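Local atomic coordinates of DNA replication licensing factor MCM related protein (Thermoplasma acidophilum, PDB entry 4ME3), a protein that probably serves as a replicative DNA helicase, of which this is the N-terminal, zinc-binding portion, thought to help hold single-stranded DNA. Residues G226-Y229 against P230-V234. Numbering follows the deposited sequence.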
loop_
_atom_site.group_PDB
_atom_site.type_symbol
_atom_site.label_atom_id
_atom_site.label_comp_id
_atom_site.label_asym_id
_atom_site.label_seq_id
_atom_site.Cartn_x
_atom_site.Cartn_y
_atom_site.Cartn_z
ATOM N N GLY A 226 3.320 -2.177 -14.057
ATOM C CA GLY A 226 3.949 -2.526 -15.317
ATOM C C GLY A 226 4.041 -4.016 -15.580
ATOM O O GLY A 226 4.876 -4.451 -16.368
ATOM N N LEU A 227 3.181 -4.796 -14.933
ATOM C CA LEU A 227 3.222 -6.252 -15.052
ATOM C C LEU A 227 2.064 -6.824 -15.866
ATOM O O LEU A 227 2.178 -7.916 -16.420
ATOM C CB LEU A 227 3.208 -6.897 -13.664
ATOM C CG LEU A 227 4.406 -6.612 -12.755
ATOM C CD1 LEU A 227 4.227 -7.310 -11.411
ATOM C CD2 LEU A 227 5.702 -7.040 -13.415
ATOM N N LEU A 228 0.954 -6.094 -15.937
ATOM C CA LEU A 228 -0.266 -6.628 -16.530
ATOM C C LEU A 228 -0.587 -5.976 -17.873
ATOM O O LEU A 228 -0.489 -4.755 -18.026
ATOM C CB LEU A 228 -1.437 -6.458 -15.556
ATOM C CG LEU A 228 -1.234 -7.101 -14.179
ATOM C CD1 LEU A 228 -2.460 -6.910 -13.288
ATOM C CD2 LEU A 228 -0.906 -8.573 -14.320
ATOM N N TYR A 229 -0.969 -6.807 -18.839
ATOM C CA TYR A 229 -1.259 -6.364 -20.196
ATOM C C TYR A 229 -2.587 -6.948 -20.676
ATOM O O TYR A 229 -3.038 -7.979 -20.171
ATOM C CB TYR A 229 -0.142 -6.812 -21.147
ATOM C CG TYR A 229 1.238 -6.331 -20.762
ATOM C CD1 TYR A 229 2.035 -7.070 -19.898
ATOM C CD2 TYR A 229 1.750 -5.146 -21.273
ATOM C CE1 TYR A 229 3.301 -6.636 -19.546
ATOM C CE2 TYR A 229 3.016 -4.704 -20.927
ATOM C CZ TYR A 229 3.786 -5.453 -20.065
ATOM O OH TYR A 229 5.045 -5.016 -19.719
ATOM N N PRO A 230 -3.222 -6.297 -21.663
ATOM C CA PRO A 230 -4.507 -6.801 -22.158
ATOM C C PRO A 230 -4.445 -8.256 -22.614
ATOM O O PRO A 230 -3.533 -8.642 -23.343
ATOM C CB PRO A 230 -4.811 -5.874 -23.337
ATOM C CG PRO A 230 -4.134 -4.599 -22.980
ATOM C CD PRO A 230 -2.873 -4.997 -22.263
ATOM N N GLY A 231 -5.416 -9.051 -22.173
ATOM C CA GLY A 231 -5.471 -10.462 -22.498
ATOM C C GLY A 231 -4.965 -11.348 -21.372
ATOM O O GLY A 231 -5.271 -12.539 -21.332
ATOM N N ASN A 232 -4.182 -10.772 -20.460
ATOM C CA ASN A 232 -3.644 -11.535 -19.338
ATOM C C ASN A 232 -4.751 -12.082 -18.451
ATOM O O ASN A 232 -5.708 -11.382 -18.136
ATOM C CB ASN A 232 -2.724 -10.671 -18.469
ATOM C CG ASN A 232 -1.400 -10.326 -19.138
ATOM O OD1 ASN A 232 -0.613 -9.563 -18.576
ATOM N ND2 ASN A 232 -1.144 -10.872 -20.326
ATOM N N ARG A 233 -4.608 -13.333 -18.033
ATOM C CA ARG A 233 -5.517 -13.908 -17.052
ATOM C C ARG A 233 -4.879 -13.766 -15.681
ATOM O O ARG A 233 -3.779 -14.261 -15.454
ATOM C CB ARG A 233 -5.794 -15.374 -17.377
ATOM C CG ARG A 233 -6.563 -15.547 -18.673
ATOM C CD ARG A 233 -6.803 -17.001 -19.020
ATOM N NE ARG A 233 -7.571 -17.110 -20.257
ATOM C CZ ARG A 233 -8.895 -17.012 -20.329
ATOM N NH1 ARG A 233 -9.617 -16.812 -19.234
ATOM N NH2 ARG A 233 -9.503 -17.119 -21.503
ATOM N N VAL A 234 -5.563 -13.080 -14.772
ATOM C CA VAL A 234 -4.960 -12.742 -13.488
ATOM C C VAL A 234 -5.841 -13.093 -12.299
ATOM O O VAL A 234 -7.067 -13.143 -12.404
ATOM C CB VAL A 234 -4.620 -11.236 -13.415
ATOM C CG1 VAL A 234 -3.750 -10.834 -14.588
ATOM C CG2 VAL A 234 -5.887 -10.393 -13.395
#
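N232 grips Y229 at both ends of the latter's backbone. Its backbone N donates to Y229 O in a fairly straight bond of 3.0 Å, closing the turn, while its side-chain OD1 accepts from Y229 N (2.8 Å). That donor stands above the side-chain amide's carbonyl plane, about 60° out of it, rather than on a lone pair. With CG beside its own backbone N (chi1 -71°), the N232 side chain reaches back across the turn. It runs alongside Y229, its amide plane 78° from the ring. OD1 lies near the ring's edge, 3.9 Å from CD1. K266 NZ also bonds OD1, so this oxygen has two donors, and the lysine reaches L227 O as well.

On the buried side, L228 CD2 meets V234 CG1 at 3.6 Å; branched apolar chains suit this place, where V198 and I200 of strand 191-201 add to the packing. P230 supplies the fixed phi that the turn's second position needs, and its CD lies 3.5 Å from Y229 CB. G231 follows with positive phi; a beta carbon here would press against P230 O, so glycine, having none, fits this third position. The Y229-N232 segment is thus a type II beta turn with Pro-Gly at its centre, leading into strand 233-247 of the MCM OB domain.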